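Long-range contacts in ornithine cyclodeaminase (Methanococcus maripaludis S2, PDB 3C2Q), which catalyses the conversion of ornithine to proline with release of ammonia, using NAD(+) as cofactor: residues B[174-178]-B[204-208]; B[177-182]-B[225-231]. All coordinates share one frame; numbering follows the deposited sequence.

In the fold
Helix 171-183, which follows strand 166-170 of the parallel Rossmann sheet, takes part in both contacts; its segments overlap at D177 and I178, of which I178 touches in both. Interaction 1 sets a buried part of this helix against helix 203-214, close to the residues inferred to bind NAD(+), and relies on aromatic stacking plus a histidine-threonine hydrogen bond. Interaction 2 is larger but only partly buried: the segment 177-182 meets a turn and the start of helix 230-237. Its chemistry changes along its length, from a buried carboxylate bound to backbone N-H groups, through leucine and isoleucine packing, to exposed V225 and E228. I178 reaches A207 in the first contact and L226 and M231 in the second.

Interaction 1: residues B[174-178]-B[204-208]; sequences ATHDI and HIYAI
The imidazole of H204 reaches across to helix 171-183 and meets two neighbouring side chains there, T175 at its edge and H176 over one face. With CG anti to the backbone N (chi1 -171°), the ring swings off helix 203-214 into this position. T175 OG1 lies in the ring plane and accepts a hydrogen bond from H204 NE2 at 2.7 Å. The H176 ring is stacked face-to-face on H204, the centroids 3.9 Å apart and the planes inclined by 20°, and H176 CE1 sits over the centre of the H204 ring. I208 CD1 lies against the opposite face, offset toward the rim, so the ring has a histidine on one side and an aliphatic carbon from one helical turn further on at the other. H176 is itself tethered through ND1 to E179.

Away from this compact corner the fit is looser. A207 CB stands 4.0 Å from I178 CG2, and T175 CG2 is 3.8 Å from I208 CG1. The small methyl of A207 suits the place where the axes of segments 174-178 and 204-208, steeply inclined at 103°, approach to 8.8 Å. H204 is the touching residue that keeps some exposure, while I205 and Y206, on the outer side of their helix, pack on F26 of the second subunit.

Because H204 NE2 donates to T175 OG1, the threonine hydroxyl can give its own hydrogen to the carbonyl of N171, a residue inferred by similarity to bind NAD(+); two consecutive hydrogen bonds thus link H204, through T175, to the backbone of N171 beside the probable cofactor site.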
loop_
_atom_site.group_PDB
_atom_site.type_symbol
_atom_site.label_atom_id
_atom_site.label_comp_id
_atom_site.label_asym_id
_atom_site.label_seq_id
_atom_site.Cartn_x
_atom_site.Cartn_y
_atom_site.Cartn_z
ATOM N N ALA B 174 13.946 2.347 -20.862
ATOM C CA ALA B 174 14.511 2.145 -22.210
ATOM C C ALA B 174 15.181 0.801 -22.352
ATOM O O ALA B 174 14.962 0.112 -23.363
ATOM C CB ALA B 174 15.485 3.268 -22.575
ATOM N N THR B 175 15.974 0.405 -21.362
ATOM C CA THR B 175 16.746 -0.827 -21.507
ATOM C C THR B 175 15.891 -2.088 -21.365
ATOM O O THR B 175 16.174 -3.079 -22.031
ATOM C CB THR B 175 18.001 -0.914 -20.581
ATOM O OG1 THR B 175 17.591 -0.897 -19.192
ATOM C CG2 THR B 175 18.963 0.256 -20.876
ATOM N N HIS B 176 14.847 -2.056 -20.522
ATOM C CA HIS B 176 13.901 -3.194 -20.497
ATOM C C HIS B 176 12.999 -3.279 -21.711
ATOM O O HIS B 176 12.673 -4.392 -22.141
ATOM C CB HIS B 176 13.092 -3.292 -19.183
ATOM C CG HIS B 176 13.949 -3.618 -17.983
ATOM N ND1 HIS B 176 14.650 -4.804 -17.860
ATOM C CD2 HIS B 176 14.213 -2.909 -16.858
ATOM C CE1 HIS B 176 15.300 -4.813 -16.708
ATOM N NE2 HIS B 176 15.070 -3.663 -16.093
ATOM N N ASP B 177 12.585 -2.128 -22.241
ATOM C CA ASP B 177 11.882 -2.089 -23.530
ATOM C C ASP B 177 12.763 -2.796 -24.588
ATOM O O ASP B 177 12.301 -3.652 -25.356
ATOM C CB ASP B 177 11.587 -0.647 -23.951
ATOM C CG ASP B 177 11.051 -0.535 -25.400
ATOM O OD1 ASP B 177 9.947 -1.062 -25.725
ATOM O OD2 ASP B 177 11.734 0.127 -26.213
ATOM N N ILE B 178 14.047 -2.463 -24.583
ATOM C CA ILE B 178 14.964 -3.014 -25.577
ATOM C C ILE B 178 15.248 -4.490 -25.330
ATOM O O ILE B 178 15.282 -5.279 -26.283
ATOM C CB ILE B 178 16.245 -2.131 -25.672
ATOM C CG1 ILE B 178 15.852 -0.814 -26.352
ATOM C CG2 ILE B 178 17.375 -2.905 -26.464
ATOM C CD1 ILE B 178 16.824 0.361 -26.148
ATOM N N HIS B 204 19.021 -8.596 -19.818
ATOM C CA HIS B 204 19.101 -7.167 -19.568
ATOM C C HIS B 204 20.501 -6.577 -19.869
ATOM O O HIS B 204 20.619 -5.593 -20.622
ATOM C CB HIS B 204 18.647 -6.838 -18.131
ATOM C CG HIS B 204 18.520 -5.382 -17.903
ATOM N ND1 HIS B 204 18.877 -4.775 -16.719
ATOM C CD2 HIS B 204 18.101 -4.392 -18.732
ATOM C CE1 HIS B 204 18.673 -3.472 -16.824
ATOM N NE2 HIS B 204 18.203 -3.211 -18.035
ATOM N N ILE B 205 21.547 -7.181 -19.312
ATOM C CA ILE B 205 22.933 -6.757 -19.668
ATOM C C ILE B 205 23.261 -6.998 -21.151
ATOM O O ILE B 205 23.946 -6.168 -21.768
ATOM C CB ILE B 205 24.020 -7.355 -18.714
ATOM C CG1 ILE B 205 25.404 -6.711 -18.907
ATOM C CG2 ILE B 205 24.088 -8.882 -18.778
ATOM C CD1 ILE B 205 25.453 -5.191 -18.734
ATOM N N TYR B 206 22.744 -8.086 -21.743
ATOM C CA TYR B 206 22.948 -8.280 -23.190
ATOM C C TYR B 206 22.333 -7.126 -23.950
ATOM O O TYR B 206 22.908 -6.651 -24.929
ATOM C CB TYR B 206 22.357 -9.577 -23.723
ATOM C CG TYR B 206 22.974 -10.849 -23.260
ATOM C CD1 TYR B 206 24.282 -10.894 -22.759
ATOM C CD2 TYR B 206 22.271 -12.042 -23.401
ATOM C CE1 TYR B 206 24.833 -12.064 -22.343
ATOM C CE2 TYR B 206 22.819 -13.243 -23.008
ATOM C CZ TYR B 206 24.101 -13.253 -22.485
ATOM O OH TYR B 206 24.625 -14.454 -22.075
ATOM N N ALA B 207 21.160 -6.646 -23.509
ATOM C CA ALA B 207 20.509 -5.532 -24.205
ATOM C C ALA B 207 21.291 -4.213 -24.076
ATOM O O ALA B 207 21.432 -3.450 -25.047
ATOM C CB ALA B 207 19.022 -5.350 -23.732
ATOM N N ILE B 208 21.809 -3.951 -22.880
ATOM C CA ILE B 208 22.633 -2.744 -22.672
ATOM C C ILE B 208 23.911 -2.866 -23.549
ATOM O O ILE B 208 24.292 -1.914 -24.223
ATOM C CB ILE B 208 23.010 -2.595 -21.184
ATOM C CG1 ILE B 208 21.752 -2.245 -20.344
ATOM C CG2 ILE B 208 24.140 -1.503 -20.964
ATOM C CD1 ILE B 208 21.917 -2.548 -18.820
#

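Interaction 2: residues B[177-182]-B[225-231]; sequences DIESAL and VLKEGIM
D177 meets the beginning of helix 230-237 with its carboxylate. Its CB points toward the segment 225-231, and chi1 of 171° turns CG on toward the backbone of I230, whose N is 3.3 Å from CG. At the tip the oxygens divide the work. OD1 receives the N-H of I230 on its syn side, somewhat tilted out of the carboxylate plane, 2.8 Å from N, and also rests near G229 CA and I230 CB. OD2 accepts the N-H of M231 (a selenomethionine) at 2.9 Å, in a nearly straight bond of 179° that arrives from above the carboxylate plane. A water donates to OD2 and to E228 O, joining the acid to the turn.

G229 occupies the N-cap position and has no side chain with which to accept these N-H groups; an aspartate from helix 171-183 does so instead. Its negative charge would also be favoured at the positive end of the helix dipole. The phi of 111° at G229 is readily reached by glycine, and the bare CA leaves room for OD1. Both helices lie on the beta-alpha-beta crossover of the Rossmann fold, between the adjacent parallel strands 166-170 and 241-244.

Further along, A181 is small enough for the turn to come close: its CB lies 3.2 Å from E228 O and 3.5 Å from L226 CD1. Both L226 methyls come up to I178 CG1, CD2 to 3.9 Å, the two side chains crossing at about a right angle; L226 also packs on I217 and V221 of helix 217-222. Toward the surface, L182 CD2 comes to 3.2 Å from V225 O, with V225 CG1 more loosely beside it, while the E228 aliphatic CG covers A181.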
loop_
_atom_site.group_PDB
_atom_site.type_symbol
_atom_site.label_atom_id
_atom_site.label_comp_id
_atom_site.label_asym_id
_atom_site.label_seq_id
_atom_site.Cartn_x
_atom_site.Cartn_y
_atom_site.Cartn_z
ATOM N N ASP B 177 12.585 -2.128 -22.241
ATOM C CA ASP B 177 11.882 -2.089 -23.530
ATOM C C ASP B 177 12.763 -2.796 -24.588
ATOM O O ASP B 177 12.301 -3.652 -25.356
ATOM C CB ASP B 177 11.587 -0.647 -23.951
ATOM C CG ASP B 177 11.051 -0.535 -25.400
ATOM O OD1 ASP B 177 9.947 -1.062 -25.725
ATOM O OD2 ASP B 177 11.734 0.127 -26.213
ATOM N N ILE B 178 14.047 -2.463 -24.583
ATOM C CA ILE B 178 14.964 -3.014 -25.577
ATOM C C ILE B 178 15.248 -4.490 -25.330
ATOM O O ILE B 178 15.282 -5.279 -26.283
ATOM C CB ILE B 178 16.245 -2.131 -25.672
ATOM C CG1 ILE B 178 15.852 -0.814 -26.352
ATOM C CG2 ILE B 178 17.375 -2.905 -26.464
ATOM C CD1 ILE B 178 16.824 0.361 -26.148
ATOM N N GLU B 179 15.410 -4.881 -24.063
ATOM C CA GLU B 179 15.440 -6.293 -23.680
ATOM C C GLU B 179 14.272 -7.068 -24.257
ATOM O O GLU B 179 14.452 -8.210 -24.747
ATOM C CB GLU B 179 15.427 -6.486 -22.152
ATOM C CG GLU B 179 15.682 -7.904 -21.719
ATOM C CD GLU B 179 15.273 -8.182 -20.261
ATOM O OE1 GLU B 179 15.164 -7.221 -19.446
ATOM O OE2 GLU B 179 15.050 -9.363 -19.914
ATOM N N SER B 180 13.070 -6.489 -24.173
ATOM C CA SER B 180 11.909 -7.237 -24.633
ATOM C C SER B 180 11.903 -7.285 -26.165
ATOM O O SER B 180 11.512 -8.295 -26.740
ATOM C CB SER B 180 10.574 -6.710 -24.043
ATOM O OG SER B 180 10.334 -5.401 -24.501
ATOM N N ALA B 181 12.372 -6.224 -26.815
ATOM C CA ALA B 181 12.474 -6.217 -28.282
ATOM C C ALA B 181 13.473 -7.260 -28.784
ATOM O O ALA B 181 13.165 -8.016 -29.709
ATOM C CB ALA B 181 12.832 -4.820 -28.796
ATOM N N LEU B 182 14.643 -7.338 -28.156
ATOM C CA LEU B 182 15.691 -8.263 -28.593
ATOM C C LEU B 182 15.421 -9.681 -28.189
ATOM O O LEU B 182 15.657 -10.607 -28.972
ATOM C CB LEU B 182 17.069 -7.851 -28.049
ATOM C CG LEU B 182 17.590 -6.504 -28.540
ATOM C CD1 LEU B 182 18.949 -6.245 -27.867
ATOM C CD2 LEU B 182 17.737 -6.469 -30.031
ATOM N N VAL B 225 19.434 -3.830 -35.637
ATOM C CA VAL B 225 19.541 -4.540 -34.351
ATOM C C VAL B 225 18.213 -4.422 -33.553
ATOM O O VAL B 225 17.649 -5.423 -33.101
ATOM C CB VAL B 225 20.747 -4.021 -33.536
ATOM C CG1 VAL B 225 20.701 -4.506 -32.099
ATOM C CG2 VAL B 225 22.084 -4.458 -34.233
ATOM N N LEU B 226 17.708 -3.197 -33.456
ATOM C CA LEU B 226 16.463 -2.904 -32.732
ATOM C C LEU B 226 15.344 -2.685 -33.725
ATOM O O LEU B 226 15.381 -1.725 -34.500
ATOM C CB LEU B 226 16.658 -1.676 -31.849
ATOM C CG LEU B 226 15.493 -1.283 -30.933
ATOM C CD1 LEU B 226 15.188 -2.460 -29.987
ATOM C CD2 LEU B 226 15.827 -0.002 -30.174
ATOM N N LYS B 227 14.350 -3.572 -33.678
ATOM C CA LYS B 227 13.317 -3.706 -34.718
ATOM C C LYS B 227 11.886 -3.455 -34.245
ATOM O O LYS B 227 10.937 -3.525 -35.042
ATOM C CB LYS B 227 13.354 -5.141 -35.279
ATOM C CG LYS B 227 14.606 -5.478 -36.094
ATOM C CD LYS B 227 14.570 -6.937 -36.643
ATOM C CE LYS B 227 15.224 -7.937 -35.665
ATOM N NZ LYS B 227 15.941 -9.101 -36.337
ATOM N N GLU B 228 11.704 -3.217 -32.942
ATOM C CA GLU B 228 10.347 -3.073 -32.405
ATOM C C GLU B 228 10.431 -2.449 -31.009
ATOM O O GLU B 228 11.519 -2.426 -30.399
ATOM C CB GLU B 228 9.623 -4.441 -32.319
ATOM C CG GLU B 228 10.216 -5.347 -31.247
ATOM C CD GLU B 228 9.590 -6.751 -31.151
ATOM O OE1 GLU B 228 9.554 -7.472 -32.162
ATOM O OE2 GLU B 228 9.167 -7.161 -30.042
ATOM N N GLY B 229 9.292 -1.956 -30.508
ATOM C CA GLY B 229 9.209 -1.500 -29.114
ATOM C C GLY B 229 9.049 0.013 -29.032
ATOM O O GLY B 229 8.911 0.729 -30.045
ATOM N N ILE B 230 9.042 0.515 -27.802
ATOM C CA ILE B 230 8.780 1.927 -27.550
ATOM C C ILE B 230 9.887 2.825 -28.117
ATOM O O ILE B 230 9.589 3.797 -28.804
ATOM C CB ILE B 230 8.623 2.189 -26.025
ATOM C CG1 ILE B 230 7.407 1.443 -25.458
ATOM C CG2 ILE B 230 8.527 3.708 -25.765
ATOM C CD1 ILE B 230 7.560 1.103 -23.899
HETATM N N MSE B 231 11.142 2.530 -27.800
HETATM C CA MSE B 231 12.261 3.374 -28.221
HETATM C C MSE B 231 12.381 3.320 -29.763
HETATM O O MSE B 231 12.580 4.353 -30.404
HETATM C CB MSE B 231 13.577 2.906 -27.576
HETATM C CG MSE B 231 13.543 2.771 -26.034
HETATM SE SE MSE B 231 12.741 4.412 -25.262
HETATM C CE MSE B 231 14.118 5.592 -25.689
HETATM O O HOH W 1 12.451 -0.351 -28.774
#